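Local coordinates for protein sulfite dehydrogenase (Paracoccus pantotrophus, PDB 2XTS) that probably oxidises protein-bound sulfur at its molybdenum cofactor, as part of the sulfane dehydrogenase SoxCD, which passes electrons to heme c, at residues A60-I65 / R326-I331; V267-S272 / V285-A290. All blocks are in the same frame, centred on the assembly; numbering follows the deposited sequence. Where two conformers were deposited one is given.

Interaction 1: residues A60-I65 / R326-I331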
# COMPACT_ATOMS: atom_id res chain seq x y z
N ALA A 60 14.25 -3.69 4.57
CA ALA A 60 13.33 -4.70 5.11
C ALA A 60 12.12 -4.94 4.24
O ALA A 60 11.41 -5.91 4.43
CB ALA A 60 12.88 -4.32 6.51
N LEU A 61 11.87 -4.05 3.29
CA LEU A 61 10.72 -4.14 2.42
C LEU A 61 10.97 -5.10 1.26
O LEU A 61 12.10 -5.41 0.94
CB LEU A 61 10.32 -2.77 1.91
CG LEU A 61 9.98 -1.73 2.96
CD1 LEU A 61 9.77 -0.37 2.32
CD2 LEU A 61 8.80 -2.09 3.87
N GLU A 62 9.90 -5.54 0.63
CA GLU A 62 9.95 -6.32 -0.61
C GLU A 62 8.96 -5.72 -1.61
O GLU A 62 8.28 -4.72 -1.33
CB GLU A 62 9.70 -7.83 -0.37
CG GLU A 62 10.94 -8.69 -0.50
CD GLU A 62 11.42 -8.93 -1.90
OE1 GLU A 62 12.44 -9.63 -2.04
OE2 GLU A 62 10.81 -8.43 -2.87
N GLY A 63 8.93 -6.27 -2.80
CA GLY A 63 8.00 -5.78 -3.80
C GLY A 63 8.36 -4.37 -4.21
O GLY A 63 9.56 -4.04 -4.32
N THR A 64 7.34 -3.58 -4.51
CA THR A 64 7.53 -2.22 -4.99
C THR A 64 6.70 -1.15 -4.28
O THR A 64 7.10 0.03 -4.29
CB THR A 64 7.28 -2.10 -6.50
OG1 THR A 64 5.88 -2.20 -6.79
CG2 THR A 64 8.10 -3.10 -7.31
N ILE A 65 5.57 -1.52 -3.67
CA ILE A 65 4.71 -0.54 -3.01
C ILE A 65 5.28 -0.20 -1.64
O ILE A 65 5.54 -1.10 -0.84
CB ILE A 65 3.28 -1.10 -2.84
CG1 ILE A 65 2.61 -1.31 -4.20
CG2 ILE A 65 2.43 -0.21 -1.94
CD1 ILE A 65 2.39 -0.06 -5.00
N ARG A 326 11.37 -4.26 -8.73
CA ARG A 326 12.02 -5.25 -7.89
C ARG A 326 12.80 -6.22 -8.73
O ARG A 326 12.29 -6.69 -9.73
CB ARG A 326 10.96 -6.00 -7.09
CG ARG A 326 11.48 -7.12 -6.19
CD ARG A 326 12.46 -6.69 -5.09
NE ARG A 326 11.90 -5.64 -4.25
CZ ARG A 326 12.51 -5.08 -3.21
NH1 ARG A 326 13.73 -5.45 -2.86
NH2 ARG A 326 11.92 -4.10 -2.55
N PHE A 327 14.03 -6.52 -8.34
CA PHE A 327 14.83 -7.56 -8.99
C PHE A 327 15.34 -8.58 -8.00
O PHE A 327 15.50 -8.28 -6.81
CB PHE A 327 16.02 -6.99 -9.80
CG PHE A 327 17.10 -6.34 -8.98
CD1 PHE A 327 18.17 -7.08 -8.49
CD2 PHE A 327 17.06 -4.98 -8.70
CE1 PHE A 327 19.16 -6.47 -7.73
CE2 PHE A 327 18.06 -4.37 -7.94
CZ PHE A 327 19.10 -5.10 -7.46
N HIS A 328 15.58 -9.79 -8.50
CA HIS A 328 16.11 -10.88 -7.70
C HIS A 328 17.16 -11.66 -8.46
O HIS A 328 17.07 -11.82 -9.67
CB HIS A 328 15.04 -11.89 -7.31
CG HIS A 328 13.99 -11.34 -6.40
ND1 HIS A 328 14.18 -11.11 -5.05
CD2 HIS A 328 12.71 -11.01 -6.66
CE1 HIS A 328 13.06 -10.62 -4.54
NE2 HIS A 328 12.15 -10.55 -5.50
N LEU A 329 18.14 -12.15 -7.71
CA LEU A 329 19.09 -13.13 -8.22
C LEU A 329 19.32 -14.12 -7.10
O LEU A 329 19.68 -13.75 -5.98
CB LEU A 329 20.43 -12.50 -8.65
CG LEU A 329 21.47 -13.45 -9.26
CD1 LEU A 329 21.08 -13.81 -10.69
CD2 LEU A 329 22.89 -12.91 -9.23
N ASP A 330 19.08 -15.40 -7.39
CA ASP A 330 19.29 -16.45 -6.43
C ASP A 330 20.66 -17.06 -6.65
O ASP A 330 20.98 -17.44 -7.77
CB ASP A 330 18.18 -17.47 -6.56
CG ASP A 330 16.81 -16.85 -6.29
OD1 ASP A 330 16.63 -16.39 -5.14
OD2 ASP A 330 15.93 -16.84 -7.19
N ILE A 331 21.45 -17.13 -5.59
CA ILE A 331 22.78 -17.76 -5.67
C ILE A 331 22.96 -18.85 -4.62
O ILE A 331 22.15 -19.00 -3.70
CB ILE A 331 23.93 -16.71 -5.58
CG1 ILE A 331 24.07 -16.14 -4.16
CG2 ILE A 331 23.73 -15.61 -6.61
CD1 ILE A 331 25.41 -15.42 -3.90
O HOH W 1 13.27 -3.31 -0.38
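The guanidinium of Arg326 meets loop 60-65 edge-on at one backbone carbonyl. CG is anti to the backbone N (chi1 178°), and bends at chi2 and chi3 bring NE and NH2 to the same acceptor. NE donates to Gly63 O at 2.8 Å, in the carbonyl plane and on a lone pair, while NH2 donates to Gly63 O at 3.0 Å from above that plane. The oxygen lies in the guanidinium plane, so the grip is side-on and fixes the rotation of the group. Glu62, its chain bent at chi2, crosses Arg326 at about a right angle and puts OE2 over one guanidinium face, the two planes 42° apart. Glu62 OE2 is 3.3 Å from Arg326 NE, a salt bridge by charge alone, since no N-H points at this oxygen. The anti lone pair of Glu62 OE2 takes the N-H of Gly63 (N to OE2 2.9 Å), tying the carboxylate to its own loop. Its other oxygen, OE1, is held by Ser287 and by Arg111 of the second subunit. A water accepts from Arg326 NH2 at 2.7 Å and donates to Leu61 O, a second link to the loop. Thr64 and Arg326 slide past each other in opposite directions, CG2 of Thr64 4.1 Å from CB of Arg326, and Thr64 OG1 bonds Glu147 of the second subunit. A leucine at Arg326 would remove the NE and NH2 donors, and would probably loosen the loop, depriving buried Gly63 O of both bonds and Glu62 of a nearby positive charge. An arginine side chain from an antiparallel strand of the Mo-co oxidoreductase dimerisation domain thus binds the main chain of an irregular loop beside the subunit interface.

Interaction 2: residues V267-S272 / V285-A290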
# COMPACT_ATOMS: atom_id res chain seq x y z
N VAL A 267 19.77 -0.43 -6.11
CA VAL A 267 20.44 -0.84 -4.89
C VAL A 267 19.98 -2.23 -4.50
O VAL A 267 18.79 -2.55 -4.60
CB VAL A 267 20.24 0.16 -3.71
CG1 VAL A 267 18.76 0.32 -3.31
CG2 VAL A 267 21.11 -0.23 -2.51
N ILE A 268 20.92 -3.07 -4.07
CA ILE A 268 20.64 -4.34 -3.43
C ILE A 268 20.20 -4.08 -1.99
O ILE A 268 20.95 -3.54 -1.18
CB ILE A 268 21.88 -5.27 -3.49
CG1 ILE A 268 22.11 -5.69 -4.95
CG2 ILE A 268 21.67 -6.49 -2.62
CD1 ILE A 268 23.50 -6.31 -5.23
N THR A 269 18.97 -4.46 -1.67
CA THR A 269 18.43 -4.25 -0.33
C THR A 269 18.73 -5.39 0.62
O THR A 269 18.75 -5.19 1.82
CB THR A 269 16.92 -3.96 -0.40
OG1 THR A 269 16.25 -5.05 -1.06
CG2 THR A 269 16.66 -2.70 -1.22
N SER A 270 18.99 -6.58 0.07
CA SER A 270 19.49 -7.66 0.88
C SER A 270 20.26 -8.65 0.04
O SER A 270 19.89 -8.96 -1.05
CB SER A 270 18.38 -8.38 1.62
OG SER A 270 17.66 -9.20 0.73
N PRO A 271 21.42 -9.11 0.57
CA PRO A 271 22.11 -8.67 1.78
C PRO A 271 22.46 -7.19 1.72
O PRO A 271 22.65 -6.63 0.65
CB PRO A 271 23.40 -9.51 1.79
CG PRO A 271 23.18 -10.60 0.86
CD PRO A 271 22.21 -10.11 -0.17
N SER A 272 22.54 -6.57 2.89
CA SER A 272 22.96 -5.18 3.03
C SER A 272 23.40 -5.01 4.48
O SER A 272 23.22 -5.92 5.29
CB SER A 272 21.84 -4.21 2.62
OG SER A 272 20.72 -4.33 3.50
N VAL A 285 19.06 -15.39 -1.32
CA VAL A 285 18.34 -14.46 -2.18
C VAL A 285 19.02 -13.10 -2.18
O VAL A 285 19.25 -12.50 -1.13
CB VAL A 285 16.88 -14.30 -1.70
CG1 VAL A 285 16.19 -13.18 -2.51
CG2 VAL A 285 16.13 -15.66 -1.80
N ILE A 286 19.40 -12.63 -3.36
CA ILE A 286 19.78 -11.24 -3.55
C ILE A 286 18.55 -10.51 -4.06
O ILE A 286 17.99 -10.88 -5.08
CB ILE A 286 20.98 -11.07 -4.54
CG1 ILE A 286 22.19 -11.84 -3.96
CG2 ILE A 286 21.22 -9.60 -4.82
CD1 ILE A 286 23.41 -11.81 -4.84
N SER A 287 18.12 -9.49 -3.32
CA SER A 287 16.91 -8.72 -3.65
C SER A 287 17.29 -7.25 -3.76
O SER A 287 18.14 -6.79 -3.01
CB SER A 287 15.88 -8.88 -2.54
OG SER A 287 14.68 -8.21 -2.85
N GLY A 288 16.64 -6.53 -4.67
CA GLY A 288 16.83 -5.10 -4.68
C GLY A 288 15.85 -4.34 -5.51
O GLY A 288 14.90 -4.90 -6.08
N LEU A 289 16.10 -3.04 -5.56
CA LEU A 289 15.25 -2.09 -6.25
C LEU A 289 16.01 -1.37 -7.37
O LEU A 289 17.18 -1.05 -7.23
CB LEU A 289 14.73 -1.02 -5.29
CG LEU A 289 13.70 -1.51 -4.29
CD1 LEU A 289 13.57 -0.52 -3.14
CD2 LEU A 289 12.39 -1.77 -5.00
N ALA A 290 15.33 -1.14 -8.49
CA ALA A 290 15.87 -0.35 -9.60
C ALA A 290 14.77 0.60 -10.06
O ALA A 290 13.58 0.28 -9.94
CB ALA A 290 16.30 -1.24 -10.73
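Ile268 lays its CG2 branch obliquely across Ile286, whose CG2 is 3.8 Å from Ile268 CG2. In both residues CG2 is anti to the backbone N, and Leu340 of strand 338-346 packs against the pair. Pro271, entered through a cis peptide bond, extends this apolar patch with CD 4.2 Å from Ile286 CG1. Beneath the side chains the two strands run antiparallel. Val267 and Leu289 form a hydrogen-bonded pair, with both bonds nearly along the C=O axes; Val267 N lies 2.9 Å from Leu289 O. At the next, non-hydrogen-bonded pair, Gly288 comes within 4.1 Å of Ile268, CA to CA, and a beta carbon on Gly288 would clash with Val267 O. The register then slips by one residue in a classic beta bulge: Thr269 and Ser270 both face Ser287. Ser287 O accepts from Thr269 N at 2.8 Å on a lone pair and from Ser270 N at 3.2 Å from above the carbonyl plane. Ser287 N returns a bond to Ser270 O at 2.9 Å. Past the strand end, Ser272 OG donates to Thr269 O at 2.7 Å. The hydroxyls of Thr269 and Ser287 both bond Arg326 of strand 325-333, and Ser287 OG also bonds Glu62. Main-chain bonds thus join the hairpin, with Ser287 O taking two N-H groups at the bulge, while charged residues from outside the two strands engage its hydroxyls.

Interactions 1 and 2 lie with their centres about 6 Å apart and share one antiparallel sheet, in which strands 325-333 and 282-291 are neighbours; Leu329 O is 2.9 Å from Ile286 N across that boundary. Two polar side chains of loop contact 60-65/326-331 extend into the bulge of 267-272/285-290: Glu62 OE1 reaches Ser287 OG at 2.8 Å, and Arg326 NH1 bonds both Ser287 OG and Thr269 OG1. Arg326 CD also packs on Gly288 O at 3.2 Å. The bulge therefore presents hydroxyls to the arginine that grips the loop. Both contacts touch the second subunit and lie away from the molybdenum and heme sites, the side chain of Leu61 being about 13 Å from the bound MTE (molybdopterin).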